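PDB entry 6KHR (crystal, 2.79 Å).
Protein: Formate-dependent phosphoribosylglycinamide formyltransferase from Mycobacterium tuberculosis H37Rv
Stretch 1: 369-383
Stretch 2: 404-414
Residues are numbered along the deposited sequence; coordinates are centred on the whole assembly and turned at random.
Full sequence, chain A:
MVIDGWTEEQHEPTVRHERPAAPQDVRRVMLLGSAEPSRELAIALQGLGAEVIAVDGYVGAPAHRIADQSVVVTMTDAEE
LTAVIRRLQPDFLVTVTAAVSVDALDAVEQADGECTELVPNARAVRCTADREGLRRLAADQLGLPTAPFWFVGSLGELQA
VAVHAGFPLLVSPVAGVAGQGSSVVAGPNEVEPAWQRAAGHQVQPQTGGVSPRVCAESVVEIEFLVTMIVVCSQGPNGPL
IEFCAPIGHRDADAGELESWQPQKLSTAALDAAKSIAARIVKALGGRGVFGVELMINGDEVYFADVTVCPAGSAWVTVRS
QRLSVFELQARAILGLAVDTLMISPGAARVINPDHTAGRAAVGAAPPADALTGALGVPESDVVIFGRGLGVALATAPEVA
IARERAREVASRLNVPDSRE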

# COMPACT_ATOMS: atom_id res chain seq x y z
N ASP A 369 20.53 4.75 11.24
CA ASP A 369 21.55 4.91 10.21
C ASP A 369 21.25 4.07 8.98
O ASP A 369 21.37 4.55 7.85
N ALA A 370 20.84 2.81 9.18
CA ALA A 370 20.68 1.91 8.05
C ALA A 370 19.57 2.38 7.12
O ALA A 370 19.71 2.31 5.89
N LEU A 371 18.47 2.89 7.68
CA LEU A 371 17.35 3.36 6.88
C LEU A 371 17.75 4.50 5.95
O LEU A 371 17.46 4.46 4.74
N THR A 372 18.37 5.54 6.49
CA THR A 372 18.86 6.64 5.67
C THR A 372 19.64 6.14 4.46
O THR A 372 19.46 6.65 3.34
N GLY A 373 20.51 5.16 4.66
CA GLY A 373 21.31 4.66 3.56
C GLY A 373 20.47 3.89 2.56
O GLY A 373 20.61 4.08 1.35
N ALA A 374 19.58 3.04 3.06
CA ALA A 374 18.79 2.21 2.17
C ALA A 374 17.93 3.05 1.22
O ALA A 374 17.86 2.74 0.02
N LEU A 375 17.30 4.09 1.72
CA LEU A 375 16.39 4.93 0.91
C LEU A 375 17.16 5.92 0.04
O LEU A 375 16.55 6.67 -0.63
N GLY A 376 18.47 5.86 0.04
CA GLY A 376 19.26 6.72 -0.84
C GLY A 376 19.32 6.14 -2.22
O GLY A 376 19.61 6.87 -3.13
N VAL A 377 19.07 4.85 -2.34
CA VAL A 377 18.99 4.11 -3.62
C VAL A 377 17.77 4.59 -4.38
O VAL A 377 16.71 4.56 -3.84
N PRO A 378 17.90 5.03 -5.64
CA PRO A 378 16.77 5.49 -6.42
C PRO A 378 15.60 4.51 -6.63
O PRO A 378 15.80 3.37 -6.79
N GLU A 379 14.38 5.05 -6.54
CA GLU A 379 13.07 4.38 -6.72
C GLU A 379 12.91 3.27 -5.70
O GLU A 379 12.26 2.33 -6.00
N SER A 380 13.41 3.46 -4.51
CA SER A 380 13.37 2.40 -3.51
C SER A 380 12.29 2.63 -2.46
O SER A 380 11.83 3.71 -2.29
N ASP A 381 11.89 1.54 -1.83
CA ASP A 381 10.92 1.58 -0.73
C ASP A 381 11.28 0.48 0.25
O ASP A 381 12.03 -0.38 -0.06
N VAL A 382 10.64 0.54 1.40
CA VAL A 382 10.93 -0.43 2.47
C VAL A 382 9.67 -0.64 3.32
O VAL A 382 8.86 0.21 3.32
N VAL A 383 9.47 -1.83 3.86
CA VAL A 383 8.36 -2.15 4.79
C VAL A 383 9.00 -2.82 6.00
O VAL A 383 9.40 -3.93 5.85
N GLU A 404 19.14 -4.96 -9.05
CA GLU A 404 20.39 -4.43 -8.49
C GLU A 404 20.11 -3.39 -7.39
O GLU A 404 20.77 -3.39 -6.35
N ARG A 405 19.11 -2.53 -7.61
CA ARG A 405 18.74 -1.56 -6.58
C ARG A 405 18.21 -2.24 -5.33
O ARG A 405 18.50 -1.79 -4.21
N ALA A 406 17.40 -3.29 -5.50
CA ALA A 406 16.83 -3.96 -4.34
C ALA A 406 17.91 -4.67 -3.55
O ALA A 406 17.88 -4.67 -2.31
N ARG A 407 18.89 -5.25 -4.23
CA ARG A 407 19.98 -5.87 -3.49
C ARG A 407 20.77 -4.80 -2.74
O ARG A 407 21.22 -5.03 -1.61
N GLU A 408 20.89 -3.59 -3.32
CA GLU A 408 21.54 -2.49 -2.61
C GLU A 408 20.73 -2.08 -1.39
O GLU A 408 21.26 -2.04 -0.28
N VAL A 409 19.42 -1.84 -1.57
CA VAL A 409 18.56 -1.50 -0.43
C VAL A 409 18.70 -2.53 0.69
O VAL A 409 18.88 -2.18 1.86
N ALA A 410 18.62 -3.81 0.33
CA ALA A 410 18.71 -4.87 1.33
C ALA A 410 20.09 -4.89 1.98
O ALA A 410 20.22 -5.07 3.19
N SER A 411 21.14 -4.71 1.18
CA SER A 411 22.48 -4.72 1.74
C SER A 411 22.67 -3.59 2.75
O SER A 411 23.17 -3.83 3.85
N ARG A 412 22.24 -2.36 2.40
CA ARG A 412 22.38 -1.23 3.33
C ARG A 412 21.52 -1.38 4.57
O ARG A 412 21.70 -0.62 5.53
N LEU A 413 20.60 -2.33 4.56
CA LEU A 413 19.61 -2.53 5.61
C LEU A 413 19.96 -3.67 6.56
O LEU A 413 19.83 -3.51 7.77
N ASN A 414 20.48 -4.75 6.00
CA ASN A 414 20.89 -5.94 6.78
C ASN A 414 22.41 -6.00 6.84
O ASN A 414 22.97 -6.74 6.02

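Two arginines on one helix flank an apolar cluster of alanine, valine and leucine, and each spends its polar end differently: R412 on a backbone carbonyl, R405 on a carboxylate. The arrangement illustrates a general principle, that small residues commonly line a close helix approach while long side chains add polar ties.

The helix of 369-374 runs nearly antiparallel to that of 404-413, at 165°, and the axes come within 8.1 Å. The close approach is lined by small residues, A370, G373 and A374. The CA atoms of A374 and V409 lie 4.5 Å apart, and A374 CB, directed sideways, rests 3.8 Å from L413 CG and 4.0 Å from V409 CG1. One turn earlier, A370 points toward the partner helix, its CB 3.5 Å from R412 O and 4.3 Å from L413 CD2. The CA-to-CB bond of L413 is sideways, but with chi1 off-well at -113° and chi2 t its end comes nearer the other stretch.

V409, a t rotamer, joins helix, turn and strand. Its CG2 lies 3.5 Å from S380 CB and 3.7 Å from V377 CG1, while its CG1 meets V382 CG2 at 3.8 Å. V382 alternates with D381 along the strand: V382 points toward the helix and D381 away. V382 CG2 also reaches L413 CD1 at 3.9 Å, so the strand closes over the same apolar patch that receives A374.

Between helix and strand, two successive turns, type I from A374 to V377 and type II from V377 to S380, carry V377 into the interface. This valine, also t, points toward the helix and sets CG1 3.6 Å from R405 CB and CG2 3.9 Å from E408 CB. S380, in the p rotamer, points toward the helix too, yet its hydroxyl is satisfied locally, S380 OG donating to V377 O at 2.5 Å across the second turn.

The arginines complete the packing. R412 points toward the first stretch with chi1 m, then bends through off-well chi2 and chi3 so that NE donates to G373 O at 3.2 Å; V377 CG2 covers one face of its guanidinium, 3.7 Å from NH1. R405 is more extended, with chi1 m and chi2 and chi3 t. It spans P378, whose O lies over one guanidinium face and 3.5 Å from R405 CD, to reach E379. There R405 NH1 donates to E379 OE2 at 3.1 Å, a hydrogen-bonded salt bridge formed near the guanidinium plane, where the N-H groups point.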

# COMPACT_ATOMS: atom_id res chain seq x y z
CB ASP A 369 22.93 4.57 10.79
CG ASP A 369 22.84 3.94 12.19
OD1 ASP A 369 21.82 3.30 12.51
OD2 ASP A 369 23.80 4.11 12.98
CB ALA A 370 20.43 0.49 8.55
CB LEU A 371 16.22 3.80 7.79
CG LEU A 371 14.89 3.13 7.49
CD1 LEU A 371 13.77 4.06 7.90
CD2 LEU A 371 14.82 2.72 6.02
CB THR A 372 19.73 7.58 6.51
OG1 THR A 372 18.90 8.56 7.14
CG2 THR A 372 20.76 8.28 5.65
CB ALA A 374 17.92 1.26 3.01
CB LEU A 375 15.45 5.68 1.84
CG LEU A 375 14.06 5.09 2.02
CD1 LEU A 375 13.93 3.76 1.34
CD2 LEU A 375 13.74 4.98 3.47
CB VAL A 377 18.87 2.62 -3.32
CG1 VAL A 377 18.47 1.82 -4.53
CG2 VAL A 377 20.12 2.07 -2.69
CB PRO A 378 17.36 5.85 -7.77
CG PRO A 378 18.73 5.26 -7.77
CD PRO A 378 19.16 5.19 -6.33
CB GLU A 379 12.92 3.84 -8.14
CG GLU A 379 12.48 4.83 -9.18
CD GLU A 379 12.23 4.26 -10.56
OE1 GLU A 379 11.19 3.66 -10.79
OE2 GLU A 379 13.07 4.45 -11.42
CB SER A 380 14.72 2.21 -2.92
OG SER A 380 15.15 3.35 -2.23
CB ASP A 381 9.48 1.50 -1.21
CG ASP A 381 8.52 2.24 -0.31
OD1 ASP A 381 8.98 2.84 0.67
OD2 ASP A 381 7.33 2.21 -0.59
CB VAL A 382 12.14 0.08 3.27
CG1 VAL A 382 12.07 -0.15 4.74
CG2 VAL A 382 13.41 -0.47 2.74
CB VAL A 383 7.32 -3.07 4.14
CG1 VAL A 383 6.04 -3.10 4.94
CG2 VAL A 383 7.01 -2.67 2.73
CB GLU A 404 21.25 -3.85 -9.59
CG GLU A 404 22.72 -3.69 -9.21
CD GLU A 404 23.10 -2.25 -8.87
OE1 GLU A 404 24.31 -1.97 -8.76
OE2 GLU A 404 22.19 -1.40 -8.72
CB ARG A 405 17.68 -0.61 -7.12
CG ARG A 405 18.10 0.16 -8.29
CD ARG A 405 16.92 0.83 -8.96
NE ARG A 405 17.42 1.97 -9.71
CZ ARG A 405 16.68 2.80 -10.42
NH1 ARG A 405 15.37 2.64 -10.47
NH2 ARG A 405 17.25 3.81 -11.06
CB ALA A 406 15.73 -4.94 -4.76
CB ARG A 407 20.83 -6.69 -4.45
CG ARG A 407 22.15 -7.17 -3.94
CD ARG A 407 23.20 -7.00 -5.03
NE ARG A 407 23.38 -8.21 -5.82
CZ ARG A 407 24.34 -9.10 -5.61
NH1 ARG A 407 25.21 -8.92 -4.62
NH2 ARG A 407 24.43 -10.18 -6.37
CB GLU A 408 21.76 -1.32 -3.56
CG GLU A 408 23.19 -1.22 -4.09
CD GLU A 408 23.33 -0.35 -5.35
OE1 GLU A 408 22.30 -0.01 -5.98
OE2 GLU A 408 24.48 -0.01 -5.71
CB VAL A 409 17.10 -1.38 -0.88
CG1 VAL A 409 16.22 -1.15 0.33
CG2 VAL A 409 16.93 -0.25 -1.89
CB ALA A 410 18.40 -6.23 0.70
CB SER A 411 23.50 -4.64 0.62
OG SER A 411 24.80 -4.57 1.17
CB ARG A 412 21.99 0.11 2.67
CG ARG A 412 22.36 0.26 1.21
CD ARG A 412 23.54 1.15 0.96
NE ARG A 412 23.13 2.42 0.38
CZ ARG A 412 23.38 2.79 -0.87
NH1 ARG A 412 22.98 3.98 -1.31
NH2 ARG A 412 24.04 1.98 -1.69
CB LEU A 413 18.26 -2.84 4.97
CG LEU A 413 17.11 -1.87 5.09
CD1 LEU A 413 15.83 -2.66 4.84
CD2 LEU A 413 17.08 -1.17 6.45
CB ASN A 414 20.38 -7.24 6.15
CG ASN A 414 19.89 -8.20 7.20
OD1 ASN A 414 19.52 -7.78 8.29
ND2 ASN A 414 19.91 -9.49 6.89